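Prepilin (Salmonella typhi, PDB 3FHU) is the PilS pilin, represented here by its soluble domain without the N-terminal membrane helix, and probably polymerises into the type IVB pilus fibre. Local coordinates at residues G8-N13 against V102-G107; V96-C101 against G146-V151. All blocks are in the same frame, centred on the assembly; numbering follows the deposited sequence.

How the interactions relate
Following the chain from its N terminus, helix 8-25 comes first, and interaction 1 sets its opening turns against helix 98-111, closing a loop of 88 residues that holds helix 36-45 and four strands of the sheet. Interaction 2 starts just before helix 98-111, where strand 89-96 ends, and joins 96-101 to 146-151 across 44 residues. The two closures cross, since V102-G107 falls between the segments of interaction 2. They also touch: I104 CG2 packs 3.7 Å from L150 CD1. Helix 98-111 is therefore held by the N-terminal helix in interaction 1 and by strand 148-154 in interaction 2.

Interaction 1 of 2, residues G8-N13 against V102-G107; sequences GTELTN and VSISTG
L11 reaches across to I104 and G107, joining the first turns of helix 8-25, the N-terminal helix that packs on the antiparallel sheet in the pilin fold, to helix 98-111. The short axes approach to 9.5 Å and cross at -40°, with L11 and I104 the nearest residues in the backbone register. Both leucine methyls do the touching. CD2 of L11 ends 3.3 Å from I104 O and lies 4.1 Å from I104 CG2, while CD1 of L11 rests 4.0 Å from CA of G107. A branched leucine suits this place because its fork can lie against the backbone of a helix as well as against a side chain. G107, with no side chain, leaves its CA open to L11, which is how CD1 comes to rest directly on the helix backbone.

One residue before L11, the methylene CB of E10 meets CD1 of I104 at 4.0 Å. I104 sets CG1 beside its backbone N (chi1 -62°), and from there an extended chain carries CD1 out to the glutamate stem. The carboxylate itself is engaged elsewhere, OE2 of E10 accepting from S68, so the residue offers carbon to the helix and charge to a loop. I104 also touches F152 of strand 148-154. On the first helix T12 hydrogen-bonds G61 of the second subunit. Within helix 98-111, T106 turns its hydroxyl back on the chain: OG1 donates to V102 O at 2.7 Å, arriving from the opposite face of that carbonyl to T106 N.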
loop_
_atom_site.group_PDB
_atom_site.type_symbol
_atom_site.label_atom_id
_atom_site.label_comp_id
_atom_site.label_asym_id
_atom_site.label_seq_id
_atom_site.Cartn_x
_atom_site.Cartn_y
_atom_site.Cartn_z
ATOM N N GLY A 8 2.057 -11.053 -10.361
ATOM C CA GLY A 8 2.571 -9.753 -9.965
ATOM C C GLY A 8 1.728 -9.096 -8.880
ATOM O O GLY A 8 2.265 -8.574 -7.900
ATOM N N THR A 9 0.407 -9.117 -9.055
ATOM C CA THR A 9 -0.519 -8.537 -8.080
ATOM C C THR A 9 -0.324 -9.192 -6.729
ATOM O O THR A 9 -0.267 -8.521 -5.703
ATOM C CB THR A 9 -2.003 -8.751 -8.498
ATOM O OG1 THR A 9 -2.238 -8.118 -9.756
ATOM C CG2 THR A 9 -2.953 -8.144 -7.463
ATOM N N GLU A 10 -0.233 -10.517 -6.740
ATOM C CA GLU A 10 -0.058 -11.280 -5.524
ATOM C C GLU A 10 1.240 -10.887 -4.831
ATOM O O GLU A 10 1.244 -10.655 -3.632
ATOM C CB GLU A 10 -0.049 -12.781 -5.826
ATOM C CG GLU A 10 -1.344 -13.358 -6.406
ATOM C CD GLU A 10 -1.653 -12.890 -7.824
ATOM O OE1 GLU A 10 -0.717 -12.481 -8.555
ATOM O OE2 GLU A 10 -2.850 -12.946 -8.216
ATOM N N LEU A 11 2.339 -10.814 -5.579
ATOM C CA LEU A 11 3.620 -10.443 -4.979
ATOM C C LEU A 11 3.521 -9.112 -4.253
ATOM O O LEU A 11 3.960 -8.973 -3.117
ATOM C CB LEU A 11 4.714 -10.346 -6.040
ATOM C CG LEU A 11 5.485 -11.629 -6.330
ATOM C CD1 LEU A 11 6.366 -11.431 -7.573
ATOM C CD2 LEU A 11 6.321 -12.008 -5.117
ATOM N N THR A 12 2.933 -8.135 -4.931
ATOM C CA THR A 12 2.770 -6.804 -4.378
ATOM C C THR A 12 1.880 -6.819 -3.138
ATOM O O THR A 12 2.124 -6.074 -2.187
ATOM C CB THR A 12 2.201 -5.872 -5.452
ATOM O OG1 THR A 12 3.128 -5.823 -6.552
ATOM C CG2 THR A 12 1.973 -4.462 -4.903
ATOM N N ASN A 13 0.854 -7.667 -3.138
ATOM C CA ASN A 13 -0.023 -7.728 -1.976
ATOM C C ASN A 13 0.737 -8.222 -0.747
ATOM O O ASN A 13 0.618 -7.651 0.339
ATOM C CB ASN A 13 -1.233 -8.637 -2.233
ATOM C CG ASN A 13 -2.310 -7.959 -3.062
ATOM O OD1 ASN A 13 -2.470 -6.734 -3.017
ATOM N ND2 ASN A 13 -3.078 -8.757 -3.800
ATOM N N VAL A 102 6.014 -20.869 -7.769
ATOM C CA VAL A 102 7.343 -20.587 -8.302
ATOM C C VAL A 102 7.596 -19.086 -8.446
ATOM O O VAL A 102 8.599 -18.569 -7.959
ATOM C CB VAL A 102 7.530 -21.256 -9.672
ATOM C CG1 VAL A 102 8.938 -21.001 -10.190
ATOM C CG2 VAL A 102 7.252 -22.752 -9.559
ATOM N N SER A 103 6.675 -18.400 -9.120
ATOM C CA SER A 103 6.765 -16.952 -9.347
ATOM C C SER A 103 6.828 -16.122 -8.065
ATOM O O SER A 103 7.662 -15.239 -7.922
ATOM C CB SER A 103 5.557 -16.472 -10.148
ATOM O OG SER A 103 5.426 -17.191 -11.358
ATOM N N ILE A 104 5.915 -16.407 -7.148
ATOM C CA ILE A 104 5.822 -15.685 -5.893
ATOM C C ILE A 104 7.023 -15.942 -4.986
ATOM O O ILE A 104 7.620 -15.011 -4.456
ATOM C CB ILE A 104 4.505 -16.075 -5.166
ATOM C CG1 ILE A 104 3.298 -15.676 -6.031
ATOM C CG2 ILE A 104 4.457 -15.433 -3.788
ATOM C CD1 ILE A 104 1.946 -16.191 -5.501
ATOM N N SER A 105 7.392 -17.209 -4.824
ATOM C CA SER A 105 8.519 -17.556 -3.966
ATOM C C SER A 105 9.818 -16.915 -4.438
ATOM O O SER A 105 10.531 -16.309 -3.644
ATOM C CB SER A 105 8.683 -19.085 -3.874
ATOM O OG SER A 105 8.997 -19.665 -5.127
ATOM N N THR A 106 10.131 -17.047 -5.726
ATOM C CA THR A 106 11.359 -16.463 -6.266
ATOM C C THR A 106 11.284 -14.939 -6.239
ATOM O O THR A 106 12.280 -14.256 -5.987
ATOM C CB THR A 106 11.604 -16.932 -7.701
ATOM O OG1 THR A 106 10.461 -16.623 -8.502
ATOM C CG2 THR A 106 11.843 -18.430 -7.734
ATOM N N GLY A 107 10.093 -14.413 -6.495
ATOM C CA GLY A 107 9.898 -12.978 -6.464
ATOM C C GLY A 107 10.127 -12.445 -5.060
ATOM O O GLY A 107 10.829 -11.443 -4.868
#

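Interaction 2 of 2, residues V96-C101 against G146-V151; sequences VPQSAC and GTNTLV
N148 lays its side chain against V96 and C101, where one strand ends and helix 98-111 begins. With CG beside the backbone N (chi1 -60°) and the amide turned about chi2, ND2 donates to V96 O at 3.1 Å. That carbonyl also accepts from N148 N, so one residue grips it twice; the amide donor stands 28° from the carbonyl plane. In return V96 N gives a straighter bond to N148 O, 2.9 Å long and on a lone pair in the carbonyl plane. OD1 of N148 accepts from T139 N, so both ends of the amide are used, which suits asparagine to this buried place.

The sulfur of C101 lies over the face of the N148 amide, SG 3.7 Å from N148 CG. Its chi1 of 177°, SG opposite the backbone N, sets SG against CD2 of L150 at 4.0 Å; the disulfide runs on to C138, just after helix 131-137. G146 lets the backbones close tightly, its CA 3.7 Å from CA of P97. The proline takes the N-cap position, where strand 89-96 gives way to helix 98-111. V96 and N148 form an antiparallel hydrogen-bonded pair that joins strands 89-96 and 148-154 in the pilin sheet, with the disulfide beside it.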
loop_
_atom_site.group_PDB
_atom_site.type_symbol
_atom_site.label_atom_id
_atom_site.label_comp_id
_atom_site.label_asym_id
_atom_site.label_seq_id
_atom_site.Cartn_x
_atom_site.Cartn_y
_atom_site.Cartn_z
ATOM N N VAL A 96 -1.830 -22.488 -2.887
ATOM C CA VAL A 96 -1.237 -21.766 -4.004
ATOM C C VAL A 96 -0.914 -22.711 -5.163
ATOM O O VAL A 96 -0.302 -23.761 -4.962
ATOM C CB VAL A 96 0.039 -21.050 -3.553
ATOM C CG1 VAL A 96 0.686 -20.321 -4.731
ATOM C CG2 VAL A 96 -0.312 -20.079 -2.431
ATOM N N PRO A 97 -1.342 -22.354 -6.391
ATOM C CA PRO A 97 -1.100 -23.166 -7.594
ATOM C C PRO A 97 0.390 -23.263 -7.933
ATOM O O PRO A 97 1.176 -22.389 -7.564
ATOM C CB PRO A 97 -1.897 -22.434 -8.673
ATOM C CG PRO A 97 -3.029 -21.815 -7.889
ATOM C CD PRO A 97 -2.287 -21.264 -6.687
ATOM N N GLN A 98 0.762 -24.317 -8.654
ATOM C CA GLN A 98 2.158 -24.567 -9.022
ATOM C C GLN A 98 2.922 -23.371 -9.574
ATOM O O GLN A 98 3.931 -22.956 -9.006
ATOM C CB GLN A 98 2.238 -25.707 -10.033
ATOM C CG GLN A 98 3.630 -25.914 -10.639
ATOM C CD GLN A 98 4.607 -26.371 -9.618
ATOM O OE1 GLN A 98 4.219 -26.956 -8.616
ATOM N NE2 GLN A 98 5.902 -26.136 -9.866
ATOM N N SER A 99 2.448 -22.837 -10.693
ATOM C CA SER A 99 3.093 -21.703 -11.332
ATOM C C SER A 99 3.240 -20.512 -10.405
ATOM O O SER A 99 4.314 -19.938 -10.295
ATOM C CB SER A 99 2.312 -21.293 -12.575
ATOM O OG SER A 99 2.201 -22.418 -13.419
ATOM N N ALA A 100 2.153 -20.153 -9.743
ATOM C CA ALA A 100 2.149 -19.023 -8.833
ATOM C C ALA A 100 3.203 -19.236 -7.749
ATOM O O ALA A 100 3.955 -18.333 -7.428
ATOM C CB ALA A 100 0.783 -18.881 -8.218
ATOM N N CYS A 101 3.240 -20.439 -7.189
ATOM C CA CYS A 101 4.204 -20.784 -6.149
ATOM C C CYS A 101 5.625 -20.414 -6.587
ATOM O O CYS A 101 6.344 -19.720 -5.875
ATOM C CB CYS A 101 4.104 -22.277 -5.877
ATOM S SG CYS A 101 5.253 -22.996 -4.676
ATOM N N GLY A 146 -4.719 -25.542 -6.080
ATOM C CA GLY A 146 -3.322 -25.455 -5.697
ATOM C C GLY A 146 -3.052 -26.292 -4.459
ATOM O O GLY A 146 -3.932 -26.449 -3.620
ATOM N N THR A 147 -1.830 -26.809 -4.346
ATOM C CA THR A 147 -1.445 -27.658 -3.226
ATOM C C THR A 147 -0.250 -27.117 -2.436
ATOM O O THR A 147 0.306 -27.823 -1.601
ATOM C CB THR A 147 -1.050 -29.050 -3.722
ATOM O OG1 THR A 147 -0.015 -28.914 -4.703
ATOM C CG2 THR A 147 -2.241 -29.774 -4.337
ATOM N N ASN A 148 0.156 -25.878 -2.698
ATOM C CA ASN A 148 1.300 -25.321 -1.985
ATOM C C ASN A 148 0.961 -24.321 -0.887
ATOM O O ASN A 148 0.008 -23.563 -0.987
ATOM C CB ASN A 148 2.251 -24.654 -2.976
ATOM C CG ASN A 148 2.766 -25.615 -4.009
ATOM O OD1 ASN A 148 3.549 -26.496 -3.709
ATOM N ND2 ASN A 148 2.301 -25.462 -5.237
ATOM N N THR A 149 1.768 -24.346 0.163
ATOM C CA THR A 149 1.639 -23.422 1.279
ATOM C C THR A 149 2.962 -22.659 1.290
ATOM O O THR A 149 4.020 -23.273 1.380
ATOM C CB THR A 149 1.512 -24.146 2.635
ATOM O OG1 THR A 149 0.393 -25.033 2.605
ATOM C CG2 THR A 149 1.298 -23.147 3.748
ATOM N N LEU A 150 2.904 -21.335 1.172
ATOM C CA LEU A 150 4.114 -20.520 1.209
ATOM C C LEU A 150 4.074 -19.726 2.512
ATOM O O LEU A 150 3.003 -19.331 2.977
ATOM C CB LEU A 150 4.182 -19.543 0.016
ATOM C CG LEU A 150 4.435 -20.055 -1.417
ATOM C CD1 LEU A 150 4.337 -18.906 -2.420
ATOM C CD2 LEU A 150 5.822 -20.664 -1.504
ATOM N N VAL A 151 5.239 -19.526 3.117
ATOM C CA VAL A 151 5.318 -18.751 4.345
ATOM C C VAL A 151 6.451 -17.749 4.215
ATOM O O VAL A 151 7.560 -18.110 3.815
ATOM C CB VAL A 151 5.601 -19.635 5.590
ATOM C CG1 VAL A 151 5.592 -18.773 6.838
ATOM C CG2 VAL A 151 4.558 -20.730 5.707
#